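Local coordinates for protein aminotransferase (Psychrobacter arcticus 273-4, PDB 3IF2) that uses pyridoxal 5'-phosphate as cofactor and probably transfers amino groups between amino acids and oxo acids, perhaps as a valine-pyruvate transaminase, at residues 156-161 and 209-214; 110-115 and 119-124. All coordinates share one frame; numbering follows the deposited sequence. Where two conformers were deposited one is given.

Interaction 1 of 2, residues 156-161 and 209-214; sequences IGYSDV and AICCSR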
loop_
_atom_site.group_PDB
_atom_site.type_symbol
_atom_site.label_atom_id
_atom_site.label_comp_id
_atom_site.label_asym_id
_atom_site.label_seq_id
_atom_site.Cartn_x
_atom_site.Cartn_y
_atom_site.Cartn_z
ATOM N N ILE A 156 -12.987 0.680 -14.293
ATOM C CA ILE A 156 -11.800 0.215 -15.030
ATOM C C ILE A 156 -10.724 -0.403 -14.108
ATOM O O ILE A 156 -10.056 -1.365 -14.495
ATOM C CB ILE A 156 -11.206 1.372 -15.931
ATOM C CG1 ILE A 156 -10.119 0.880 -16.897
ATOM C CG2 ILE A 156 -10.685 2.503 -15.090
ATOM C CD1 ILE A 156 -9.676 1.939 -17.913
ATOM N N GLY A 157 -10.580 0.149 -12.907
ATOM C CA GLY A 157 -9.592 -0.313 -11.909
ATOM C C GLY A 157 -9.778 -1.675 -11.251
ATOM O O GLY A 157 -8.847 -2.168 -10.594
ATOM N N TYR A 158 -10.973 -2.248 -11.366
ATOM C CA TYR A 158 -11.212 -3.608 -10.908
ATOM C C TYR A 158 -10.511 -4.631 -11.802
ATOM O O TYR A 158 -10.035 -5.631 -11.289
ATOM C CB TYR A 158 -12.708 -3.983 -10.910
ATOM C CG TYR A 158 -13.639 -3.174 -10.022
ATOM C CD1 TYR A 158 -13.225 -2.616 -8.797
ATOM C CD2 TYR A 158 -14.985 -3.074 -10.350
ATOM C CE1 TYR A 158 -14.123 -1.886 -7.986
ATOM C CE2 TYR A 158 -15.883 -2.376 -9.546
ATOM C CZ TYR A 158 -15.457 -1.770 -8.382
ATOM O OH TYR A 158 -16.390 -1.082 -7.632
ATOM N N SER A 159 -10.457 -4.361 -13.112
ATOM C CA SER A 159 -9.944 -5.276 -14.172
ATOM C C SER A 159 -8.825 -6.266 -13.894
ATOM O O SER A 159 -8.977 -7.458 -14.144
ATOM C CB SER A 159 -9.466 -4.473 -15.392
ATOM O OG SER A 159 -10.521 -3.771 -15.987
ATOM N N ASP A 160 -7.705 -5.761 -13.391
ATOM C CA ASP A 160 -6.464 -6.552 -13.323
ATOM C C ASP A 160 -5.919 -6.896 -11.939
ATOM O O ASP A 160 -4.766 -7.318 -11.839
ATOM C CB ASP A 160 -5.393 -5.784 -14.140
ATOM C CG ASP A 160 -5.785 -5.564 -15.631
ATOM O OD1 ASP A 160 -6.597 -6.324 -16.217
ATOM O OD2 ASP A 160 -5.228 -4.622 -16.236
ATOM N N VAL A 161 -6.733 -6.768 -10.886
ATOM C CA VAL A 161 -6.230 -7.009 -9.515
ATOM C C VAL A 161 -5.996 -8.484 -9.157
ATOM O O VAL A 161 -5.289 -8.759 -8.197
ATOM C CB VAL A 161 -7.087 -6.326 -8.411
ATOM C CG1 VAL A 161 -7.218 -4.816 -8.678
ATOM C CG2 VAL A 161 -8.451 -6.980 -8.263
ATOM N N ALA A 209 -18.150 -13.800 -4.640
ATOM C CA ALA A 209 -18.732 -12.567 -4.096
ATOM C C ALA A 209 -19.432 -11.788 -5.198
ATOM O O ALA A 209 -19.216 -12.075 -6.372
ATOM C CB ALA A 209 -17.651 -11.709 -3.478
ATOM N N ILE A 210 -20.285 -10.835 -4.805
ATOM C CA ILE A 210 -20.936 -9.909 -5.742
ATOM C C ILE A 210 -20.341 -8.541 -5.444
ATOM O O ILE A 210 -20.138 -8.211 -4.275
ATOM C CB ILE A 210 -22.469 -9.846 -5.600
ATOM C CG1 ILE A 210 -23.085 -11.228 -5.827
ATOM C CG2 ILE A 210 -23.056 -8.879 -6.623
ATOM C CD1 ILE A 210 -24.621 -11.256 -5.729
ATOM N N CYS A 211 -20.060 -7.754 -6.484
ATOM C CA CYS A 211 -19.503 -6.412 -6.312
ATOM C C CYS A 211 -20.000 -5.351 -7.298
ATOM O O CYS A 211 -20.223 -5.646 -8.471
ATOM C CB CYS A 211 -17.981 -6.465 -6.391
ATOM S SG CYS A 211 -17.209 -4.870 -5.977
ATOM N N CYS A 212 -20.153 -4.118 -6.802
ATOM C CA CYS A 212 -20.493 -2.966 -7.637
ATOM C C CYS A 212 -20.199 -1.623 -6.972
ATOM O O CYS A 212 -20.113 -1.547 -5.755
ATOM C CB CYS A 212 -21.962 -2.986 -8.013
ATOM S SG CYS A 212 -22.988 -2.816 -6.590
ATOM N N SER A 213 -20.069 -0.583 -7.800
ATOM C CA SER A 213 -19.830 0.785 -7.373
ATOM C C SER A 213 -21.150 1.546 -7.389
ATOM O O SER A 213 -21.946 1.369 -8.317
ATOM C CB SER A 213 -18.772 1.464 -8.243
ATOM O OG SER A 213 -19.022 1.317 -9.621
ATOM N N ARG A 214 -21.367 2.373 -6.355
ATOM C CA ARG A 214 -22.606 3.125 -6.166
ATOM C C ARG A 214 -22.341 4.497 -5.503
ATOM O O ARG A 214 -22.079 4.555 -4.289
ATOM C CB ARG A 214 -23.574 2.287 -5.309
ATOM C CG ARG A 214 -25.022 2.734 -5.377
ATOM C CD ARG A 214 -25.832 2.126 -4.268
ATOM N NE ARG A 214 -27.264 2.404 -4.415
ATOM C CZ ARG A 214 -28.173 2.418 -3.432
ATOM N NH1 ARG A 214 -27.851 2.218 -2.146
ATOM N NH2 ARG A 214 -29.448 2.675 -3.738
#

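Interaction 2 of 2, residues 110-115 and 119-124; sequences ALTNGS and FFYLFN. With PLP (pyridoxal-5'-phosphate), chain C.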
loop_
_atom_site.group_PDB
_atom_site.type_symbol
_atom_site.label_atom_id
_atom_site.label_comp_id
_atom_site.label_asym_id
_atom_site.label_seq_id
_atom_site.Cartn_x
_atom_site.Cartn_y
_atom_site.Cartn_z
ATOM N N ALA A 110 -11.587 -1.711 9.153
ATOM C CA ALA A 110 -10.166 -1.757 8.851
ATOM C C ALA A 110 -9.871 -0.648 7.847
ATOM O O ALA A 110 -10.778 -0.171 7.158
ATOM C CB ALA A 110 -9.778 -3.103 8.276
ATOM N N LEU A 111 -8.609 -0.236 7.804
ATOM C CA LEU A 111 -8.104 0.769 6.882
ATOM C C LEU A 111 -7.135 0.086 5.903
ATOM O O LEU A 111 -6.440 -0.892 6.276
ATOM C CB LEU A 111 -7.385 1.898 7.639
ATOM C CG LEU A 111 -8.159 2.672 8.711
ATOM C CD1 LEU A 111 -7.277 3.759 9.359
ATOM C CD2 LEU A 111 -9.376 3.286 8.125
ATOM N N THR A 112 -7.112 0.603 4.664
ATOM C CA THR A 112 -6.228 0.143 3.584
ATOM C C THR A 112 -5.560 1.367 2.931
ATOM O O THR A 112 -5.954 2.504 3.212
ATOM C CB THR A 112 -7.029 -0.685 2.527
ATOM O OG1 THR A 112 -8.046 0.129 1.911
ATOM C CG2 THR A 112 -7.694 -1.892 3.174
ATOM N N ASN A 113 -4.548 1.140 2.090
ATOM C CA ASN A 113 -3.842 2.216 1.373
ATOM C C ASN A 113 -4.626 2.634 0.111
ATOM O O ASN A 113 -4.168 2.440 -1.007
ATOM C CB ASN A 113 -2.393 1.809 1.030
ATOM C CG ASN A 113 -1.497 1.674 2.266
ATOM O OD1 ASN A 113 -1.726 2.311 3.302
ATOM N ND2 ASN A 113 -0.453 0.846 2.147
ATOM N N GLY A 114 -5.779 3.276 0.336
ATOM C CA GLY A 114 -6.771 3.634 -0.692
ATOM C C GLY A 114 -7.734 2.458 -0.895
ATOM O O GLY A 114 -7.422 1.319 -0.510
ATOM N N SER A 115 -8.919 2.712 -1.450
ATOM C CA SER A 115 -9.891 1.633 -1.739
ATOM C C SER A 115 -9.375 0.622 -2.768
ATOM O O SER A 115 -9.805 -0.506 -2.767
ATOM C CB SER A 115 -11.251 2.187 -2.173
ATOM O OG SER A 115 -11.937 2.677 -1.044
ATOM N N PHE A 119 -9.688 -3.417 -2.864
ATOM C CA PHE A 119 -10.176 -4.317 -3.925
ATOM C C PHE A 119 -9.168 -5.385 -4.282
ATOM O O PHE A 119 -9.574 -6.507 -4.575
ATOM C CB PHE A 119 -10.652 -3.575 -5.168
ATOM C CG PHE A 119 -11.565 -2.459 -4.856
ATOM C CD1 PHE A 119 -12.703 -2.658 -4.062
ATOM C CD2 PHE A 119 -11.290 -1.182 -5.320
ATOM C CE1 PHE A 119 -13.549 -1.595 -3.755
ATOM C CE2 PHE A 119 -12.110 -0.142 -5.013
ATOM C CZ PHE A 119 -13.248 -0.345 -4.231
ATOM N N PHE A 120 -7.875 -5.047 -4.258
ATOM C CA PHE A 120 -6.815 -6.036 -4.455
ATOM C C PHE A 120 -6.945 -7.142 -3.386
ATOM O O PHE A 120 -6.849 -8.313 -3.710
ATOM C CB PHE A 120 -5.421 -5.400 -4.450
ATOM C CG PHE A 120 -4.310 -6.408 -4.512
ATOM C CD1 PHE A 120 -4.032 -7.071 -5.697
ATOM C CD2 PHE A 120 -3.567 -6.725 -3.385
ATOM C CE1 PHE A 120 -3.014 -8.039 -5.770
ATOM C CE2 PHE A 120 -2.547 -7.682 -3.445
ATOM C CZ PHE A 120 -2.266 -8.335 -4.642
ATOM N N TYR A 121 -7.215 -6.763 -2.139
ATOM C CA TYR A 121 -7.435 -7.756 -1.095
ATOM C C TYR A 121 -8.741 -8.527 -1.305
ATOM O O TYR A 121 -8.696 -9.762 -1.443
ATOM C CB TYR A 121 -7.417 -7.155 0.329
ATOM C CG TYR A 121 -6.114 -6.523 0.812
ATOM C CD1 TYR A 121 -4.862 -6.881 0.303
ATOM C CD2 TYR A 121 -6.147 -5.616 1.872
ATOM C CE1 TYR A 121 -3.689 -6.292 0.803
ATOM C CE2 TYR A 121 -5.007 -5.031 2.381
ATOM C CZ TYR A 121 -3.774 -5.356 1.851
ATOM O OH TYR A 121 -2.642 -4.802 2.379
ATOM N N LEU A 122 -9.871 -7.806 -1.355
ATOM C CA LEU A 122 -11.194 -8.429 -1.446
ATOM C C LEU A 122 -11.404 -9.327 -2.688
ATOM O O LEU A 122 -11.966 -10.415 -2.555
ATOM C CB LEU A 122 -12.331 -7.389 -1.324
ATOM C CG LEU A 122 -12.493 -6.606 0.001
ATOM C CD1 LEU A 122 -13.503 -5.434 -0.182
ATOM C CD2 LEU A 122 -12.878 -7.530 1.186
ATOM N N PHE A 123 -10.932 -8.905 -3.864
ATOM C CA PHE A 123 -11.126 -9.714 -5.069
ATOM C C PHE A 123 -10.248 -10.967 -5.100
ATOM O O PHE A 123 -10.660 -11.988 -5.651
ATOM C CB PHE A 123 -11.014 -8.897 -6.355
ATOM C CG PHE A 123 -12.040 -7.774 -6.496
ATOM C CD1 PHE A 123 -13.209 -7.680 -5.719
ATOM C CD2 PHE A 123 -11.876 -6.852 -7.516
ATOM C CE1 PHE A 123 -14.118 -6.633 -5.924
ATOM C CE2 PHE A 123 -12.791 -5.854 -7.733
ATOM C CZ PHE A 123 -13.911 -5.735 -6.940
ATOM N N ASN A 124 -9.063 -10.893 -4.505
ATOM C CA ASN A 124 -8.207 -12.075 -4.317
ATOM C C ASN A 124 -8.623 -12.914 -3.104
ATOM O O ASN A 124 -8.296 -14.097 -3.036
ATOM C CB ASN A 124 -6.732 -11.669 -4.256
ATOM C CG ASN A 124 -6.182 -11.346 -5.618
ATOM O OD1 ASN A 124 -6.058 -12.248 -6.474
ATOM N ND2 ASN A 124 -5.850 -10.083 -5.847
HETATM N N1 PLP C . -13.938 3.239 -6.620
HETATM C C2 PLP C . -14.302 3.978 -7.725
HETATM C C2A PLP C . -15.694 3.809 -8.245
HETATM C C3 PLP C . -13.374 4.867 -8.313
HETATM O O3 PLP C . -13.695 5.622 -9.410
HETATM C C4 PLP C . -12.067 4.974 -7.781
HETATM C C4A PLP C . -11.036 5.728 -8.613
HETATM O O4A PLP C . -10.295 6.582 -8.110
HETATM C C5 PLP C . -11.715 4.189 -6.633
HETATM C C6 PLP C . -12.684 3.331 -6.079
HETATM C C5A PLP C . -10.311 4.195 -5.998
HETATM O O4P PLP C . -10.128 5.202 -5.025
HETATM P P PLP C . -8.864 5.174 -4.037
HETATM O O1P PLP C . -7.866 4.044 -4.118
HETATM O O2P PLP C . -9.538 5.130 -2.707
HETATM O O3P PLP C . -8.153 6.444 -4.290
#

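Interaction 1 of 2, residues 156-161 and 209-214
Tyr158 meets Cys211 and Ser213, its ring reaching from the loop to the C-terminal half of strand 207-213. The phenol oxygen ends in van der Waals contact with the strand, Tyr158 OH lying 3.5 Å from Ser213 CB and 3.9 Å from Cys212 C. CG lies anti to the carbonyl carbon (chi1 -61°), which carries the ring across to a strand whose nearest CA, that of Cys212, is 9.9 Å from Tyr158 CA. A sulfur-aromatic contact accompanies it: Cys211 SG sits 4.8 Å from the centroid of the Tyr158 ring, 30° off the ring normal, an oblique approach, and 4.3 Å from Tyr158 CZ. Cys211 and Ser213 both turn toward the tyrosine while Cys212 between them points away, the alternation of a strand. This strand belongs to the central mixed sheet of the PLP-dependent aminotransferase fold, and its end supplies Ser213 to the cofactor pocket. The polar groups look beyond the two segments: Tyr158 OH is hydrogen-bonded to Asp245 OD2, which also bonds PLP, and Ser213 OG to Glu154. This is consistent with a second-shell role for Tyr158, positioning Asp245. On the loop side, a type I turn runs from Tyr158 to Val161.

Interaction 2 of 2, residues 110-115 and 119-124
Ser115 and Phe119 meet one helical turn apart, and a backbone hydrogen bond joins them, Phe119 N to Ser115 O at 2.9 Å. The same carbonyl oxygen lies over one face of the Phe119 ring, offset toward the rim and 3.0 Å above its plane. Van der Waals contacts fill in the rest: Phe119 CE2 is 3.8 Å from Ser115 CB, and Tyr121 CE2 meets Thr112 CG2 obliquely at 4.2 Å. Tyr121 OH itself is bonded to Asn301. Between strand and helix the chain makes an inverse gamma turn centred on Asn113, then reaches Gly114 at the N-cap of helix 115-125, where Thr112 OG1 bonds Gly114 O from above the carbonyl plane. This is the phosphate-binding helix start of the aminotransferase fold: Ser115 N donates to PLP O2P at 2.8 Å and 159°, and the helix dipole would probably favour the anionic phosphate. Gly114 suits the positive phi (87°) and leaves room for PLP O1P beside it. A chi1 of -48° keeps the Phe119 ring beside its backbone N, with the CE2 edge 3.7 Å from PLP C6. Trimming Phe119 to an alanine would take away the ring and is likely to open a gap beside PLP C6 and Ser115 CB.

Along the chain interaction 2 closes before interaction 1 opens, yet in space their centres lie about 11 Å apart and they touch directly. Helix 115-125 is the shared piece: its Phe119 and Phe123 rings both meet the Tyr158 ring edge-to-face, and Asn124 ND2 reaches Val161 O, a probable hydrogen bond of 2.8 Å. Both contacts also reach the same mixed sheet, through strands 109-112 and 207-213, which do not pair with each other. Together they illustrate how segments remote in sequence converge on one cofactor: interaction 2 lies at the phosphate side and at one edge of the pyridine ring, whereas in interaction 1 segment 209-214 lends a pocket residue and 156-161 probably steadies one.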